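Long-range contacts in protein-tyrosine-phosphatase (Chaetomium thermophilum var. thermophilum DSM 1495, PDB 5M43), which probably removes phosphate from tyrosine and serine or threonine residues of proteins through the Yvh1 phosphatase domain that makes up this chain: residues E11-G16 against P96-V101; Q65-H70 against D157-Q162. All blocks are in the same frame, centred on the assembly; numbering follows the deposited sequence.

Contact 1: residues E11-G16 against P96-V101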
# COMPACT_ATOMS: atom_id res chain seq x y z
N GLU A 11 -5.77 5.24 -8.63
CA GLU A 11 -4.48 5.89 -8.93
C GLU A 11 -3.58 5.69 -7.72
O GLU A 11 -3.31 6.60 -6.91
CB GLU A 11 -4.66 7.36 -9.27
CG GLU A 11 -5.50 7.62 -10.58
CD GLU A 11 -4.83 6.92 -11.79
OE1 GLU A 11 -5.55 6.37 -12.64
OE2 GLU A 11 -3.62 6.89 -11.88
N LEU A 12 -3.03 4.49 -7.65
CA LEU A 12 -2.30 3.95 -6.52
C LEU A 12 -0.95 3.50 -7.07
O LEU A 12 -0.91 2.71 -8.02
CB LEU A 12 -3.09 2.77 -5.96
CG LEU A 12 -2.42 2.00 -4.80
CD1 LEU A 12 -2.18 2.99 -3.63
CD2 LEU A 12 -3.34 0.88 -4.35
N PHE A 13 0.12 3.93 -6.39
CA PHE A 13 1.49 3.69 -6.85
C PHE A 13 2.30 3.06 -5.75
O PHE A 13 2.03 3.25 -4.56
CB PHE A 13 2.17 5.02 -7.27
CG PHE A 13 1.60 5.59 -8.55
CD1 PHE A 13 0.35 6.25 -8.59
CD2 PHE A 13 2.32 5.46 -9.75
CE1 PHE A 13 -0.18 6.76 -9.79
CE2 PHE A 13 1.77 5.97 -10.97
CZ PHE A 13 0.55 6.59 -10.98
N VAL A 14 3.36 2.35 -6.15
CA VAL A 14 4.26 1.68 -5.19
C VAL A 14 5.69 1.88 -5.67
O VAL A 14 5.98 1.91 -6.88
CB VAL A 14 3.91 0.19 -5.10
CG1 VAL A 14 4.17 -0.54 -6.39
CG2 VAL A 14 4.75 -0.53 -3.99
N GLY A 15 6.59 1.96 -4.71
CA GLY A 15 7.99 2.11 -5.05
C GLY A 15 8.87 2.11 -3.84
O GLY A 15 8.41 1.86 -2.72
N GLY A 16 10.17 2.28 -4.10
CA GLY A 16 11.17 2.36 -3.06
C GLY A 16 11.53 3.78 -2.68
O GLY A 16 10.92 4.76 -3.13
N PRO A 96 -10.56 13.69 -5.12
CA PRO A 96 -9.84 12.41 -5.18
C PRO A 96 -8.34 12.63 -5.39
O PRO A 96 -7.93 13.48 -6.17
CB PRO A 96 -10.49 11.71 -6.38
CG PRO A 96 -11.90 12.34 -6.51
CD PRO A 96 -11.80 13.72 -5.92
N GLY A 97 -7.53 11.85 -4.68
CA GLY A 97 -6.10 12.02 -4.69
C GLY A 97 -5.37 10.92 -5.46
O GLY A 97 -5.94 10.05 -6.10
N VAL A 98 -4.05 11.06 -5.46
CA VAL A 98 -3.17 10.05 -6.02
C VAL A 98 -2.21 9.60 -4.93
O VAL A 98 -1.44 10.42 -4.40
CB VAL A 98 -2.39 10.59 -7.23
CG1 VAL A 98 -1.28 9.57 -7.73
CG2 VAL A 98 -3.38 10.95 -8.37
N VAL A 99 -2.24 8.32 -4.60
CA VAL A 99 -1.53 7.80 -3.45
C VAL A 99 -0.30 6.99 -3.85
O VAL A 99 -0.42 6.02 -4.62
CB VAL A 99 -2.42 6.90 -2.59
CG1 VAL A 99 -1.62 6.35 -1.36
CG2 VAL A 99 -3.68 7.65 -2.12
N LEU A 100 0.85 7.36 -3.29
CA LEU A 100 2.08 6.55 -3.38
C LEU A 100 2.26 5.84 -2.05
O LEU A 100 2.22 6.51 -1.01
CB LEU A 100 3.32 7.41 -3.65
CG LEU A 100 4.66 6.70 -3.43
CD1 LEU A 100 4.85 5.56 -4.48
CD2 LEU A 100 5.79 7.77 -3.57
N VAL A 101 2.51 4.54 -2.10
CA VAL A 101 2.92 3.77 -0.92
C VAL A 101 4.35 3.35 -1.20
O VAL A 101 4.62 2.70 -2.22
CB VAL A 101 2.01 2.56 -0.68
CG1 VAL A 101 2.47 1.78 0.65
CG2 VAL A 101 0.51 2.97 -0.56
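The phenyl ring of Phe13 has Val99 O at its edge, near the ring plane, with Phe13 CD1 4.1 Å from that oxygen. Val98 CG1 approaches the ring obliquely, 3.7 Å from Phe13 CE1. With CG anti to the carbonyl carbon and beside its own backbone N (chi1 -71°), the ring leans back toward Val98, although the backbone of Phe13 pairs with Leu100. Leu100 lies against the base of the side chain, its CD1 3.9 Å from Phe13 CB.

The two strands illustrate how a parallel ladder is held. Both backbone polar atoms of Phe13 bond to strand 99-101: its N donates to Val99 O (2.8 Å), and its O accepts a nearly straight bond from Val101 N (173° at the hydrogen). Val99 N to Glu11 O and the longer Gly15 N to Val101 O (3.3 Å) extend the ladder in both directions. On the opposite face from Phe13, Leu12 CD1 touches Val99 CB and, at 4.1 Å, also Val101 CG2.

Segments 12-15 and 99-101 run parallel with their axes 26° apart; the second belongs to strand 99-102 of the phosphatase domain's sheet. Strand 33-36 runs along the far edge of 99-102 and strand 4-5 along the other edge of 12-15. Helices 71-83 and 109-121 pack on the face formed by Leu12, Val14, Val99 and Val101, whereas His29 meets the ring of Phe13.

Contact 2: residues Q65-H70 against D157-Q162; sequences QDILIH and DGFMRQ
An Asx motif in the loop before helix 71-83 shapes the chain that Phe159 and Gln162 meet from the first turns of helix 157-168. Within it, Asp66 OD1 accepts a hydrogen bond from Ile69 N at 3.0 Å, the N-H arriving from above the carboxylate plane. The turn presents Ile67 and Leu68 to the helix.

Gln162 brings an extended side chain to the loop backbone. Its amide carbon CD stands 3.7 Å from Gln65 O and 3.9 Å from Ile67 N, so the flat amide end lies among the carbonyl of Gln65 and the peptide nitrogens of Ile67 and Leu68. Further down the same side chain, Gln162 CB rests 4.2 Å from Leu68 CB. An alanine here would remove the amide and would probably leave the Gln65 carbonyl and the Ile67 and Leu68 N-H groups without their polar neighbour on the helix, setting the loop freer to shift.

Phe159 supplies the apolar half, and Thr112 of helix 109-121 touches both it and Ile67. Its backbone N is hydrogen-bonded to Asn156 OD1 at the start of the helix. Gln65 O lies in the ring plane at the edge, 3.6 Å from Phe159 CE1. Ile67 CD1 makes a CH-pi contact over one ring face, 4.2 Å from the centroid of Phe159 and only 8° off the normal. Ile67 CG2 lies on that same side of the ring plane, toward its periphery, 3.6 Å from Phe159 CD1.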
# COMPACT_ATOMS: atom_id res chain seq x y z
N GLN A 65 8.29 -8.45 12.61
CA GLN A 65 7.79 -7.12 12.80
C GLN A 65 6.29 -7.25 12.69
O GLN A 65 5.79 -7.92 11.78
CB GLN A 65 8.34 -6.20 11.72
CG GLN A 65 9.88 -6.00 11.92
CD GLN A 65 10.10 -4.97 12.97
OE1 GLN A 65 9.76 -3.78 12.80
NE2 GLN A 65 10.66 -5.41 14.10
N ASP A 66 5.57 -6.51 13.53
CA ASP A 66 4.09 -6.53 13.53
C ASP A 66 3.61 -5.45 12.57
O ASP A 66 3.76 -4.26 12.84
CB ASP A 66 3.60 -6.27 14.94
CG ASP A 66 2.10 -6.36 15.08
OD1 ASP A 66 1.37 -6.46 14.08
OD2 ASP A 66 1.68 -6.28 16.27
N ILE A 67 3.13 -5.86 11.39
CA ILE A 67 2.50 -4.93 10.45
C ILE A 67 0.98 -5.06 10.54
O ILE A 67 0.26 -4.10 10.20
CB ILE A 67 3.02 -5.19 9.04
CG1 ILE A 67 2.66 -4.04 8.07
CG2 ILE A 67 2.55 -6.53 8.55
CD1 ILE A 67 3.63 -4.10 6.80
N LEU A 68 0.47 -6.20 11.02
CA LEU A 68 -0.98 -6.36 11.15
C LEU A 68 -1.59 -5.24 11.98
O LEU A 68 -2.64 -4.68 11.62
CB LEU A 68 -1.31 -7.71 11.81
CG LEU A 68 -2.81 -7.96 12.16
CD1 LEU A 68 -3.61 -8.04 10.82
CD2 LEU A 68 -2.89 -9.26 13.03
N ILE A 69 -0.91 -4.85 13.07
CA ILE A 69 -1.47 -3.82 13.95
C ILE A 69 -1.72 -2.51 13.21
O ILE A 69 -2.60 -1.71 13.60
CB ILE A 69 -0.52 -3.62 15.16
CG1 ILE A 69 -1.13 -2.64 16.11
CG2 ILE A 69 0.79 -3.03 14.68
CD1 ILE A 69 -2.31 -3.17 16.81
N HIS A 70 -0.93 -2.25 12.17
CA HIS A 70 -1.01 -1.03 11.40
C HIS A 70 -1.99 -1.11 10.24
O HIS A 70 -2.22 -0.08 9.61
CB HIS A 70 0.36 -0.65 10.86
CG HIS A 70 1.36 -0.35 11.96
ND1 HIS A 70 2.52 -1.08 12.17
CD2 HIS A 70 1.35 0.62 12.90
CE1 HIS A 70 3.20 -0.56 13.17
NE2 HIS A 70 2.50 0.45 13.66
N ASP A 157 8.20 -13.53 4.80
CA ASP A 157 7.33 -14.65 5.21
C ASP A 157 6.40 -14.27 6.36
O ASP A 157 5.25 -14.71 6.40
CB ASP A 157 8.15 -15.87 5.68
CG ASP A 157 8.88 -16.61 4.57
OD1 ASP A 157 8.80 -16.17 3.43
OD2 ASP A 157 9.62 -17.61 4.87
N GLY A 158 6.87 -13.42 7.27
CA GLY A 158 6.04 -12.99 8.39
C GLY A 158 4.92 -12.06 7.93
O GLY A 158 3.78 -12.14 8.44
N PHE A 159 5.24 -11.13 7.05
CA PHE A 159 4.21 -10.29 6.48
C PHE A 159 3.18 -11.12 5.72
O PHE A 159 1.98 -10.80 5.76
CB PHE A 159 4.84 -9.26 5.54
CG PHE A 159 5.66 -8.22 6.25
CD1 PHE A 159 5.63 -8.10 7.64
CD2 PHE A 159 6.42 -7.32 5.51
CE1 PHE A 159 6.41 -7.14 8.30
CE2 PHE A 159 7.19 -6.36 6.11
CZ PHE A 159 7.21 -6.25 7.50
N MET A 160 3.63 -12.15 4.98
CA MET A 160 2.66 -13.00 4.28
C MET A 160 1.71 -13.66 5.27
O MET A 160 0.49 -13.68 5.04
CB MET A 160 3.37 -14.07 3.44
CG MET A 160 4.15 -13.42 2.28
SD MET A 160 3.15 -12.66 1.00
CE MET A 160 2.56 -14.14 0.20
N ARG A 161 2.25 -14.18 6.38
CA ARG A 161 1.40 -14.78 7.42
C ARG A 161 0.41 -13.76 7.97
O ARG A 161 -0.76 -14.09 8.22
CB ARG A 161 2.24 -15.35 8.58
CG ARG A 161 3.04 -16.54 8.11
CD ARG A 161 3.83 -17.24 9.27
NE ARG A 161 4.73 -16.39 10.05
CZ ARG A 161 6.06 -16.34 9.85
NH1 ARG A 161 6.85 -15.58 10.64
NH2 ARG A 161 6.63 -17.02 8.85
N GLN A 162 0.86 -12.53 8.21
CA GLN A 162 -0.03 -11.52 8.79
C GLN A 162 -1.10 -11.10 7.81
O GLN A 162 -2.19 -10.73 8.23
CB GLN A 162 0.77 -10.31 9.27
CG GLN A 162 1.75 -10.72 10.41
CD GLN A 162 2.70 -9.66 10.86
OE1 GLN A 162 3.94 -9.87 10.85
NE2 GLN A 162 2.19 -8.60 11.40

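In the fold
Contact 1 belongs to the sheet of the catalytic domain, while contact 2 joins the loop before helix 71-83 to helix 157-168; they lie on opposite sides of the chain's centre, about 21 Å apart between centres and about 9 Å at their nearest atoms, without touching. Helix 109-121 connects them: Ser110 and Ile114 meet the sheet residues, and Arg109 and Thr112 meet Phe159. The sequence HCAMGKSR begins at the end of strand 99-102 and fits the family's HCX5R phosphate-binding signature, with Cys103 and Arg109 at its defining positions and Cys103 joined by a backbone bond to Gly15. Through Gly15 and Phe159 one end of each contact probably comes close to the active site. A nitrate ion, probably from the crystallisation liquor, lies about 6 Å from the Phe159 side chain.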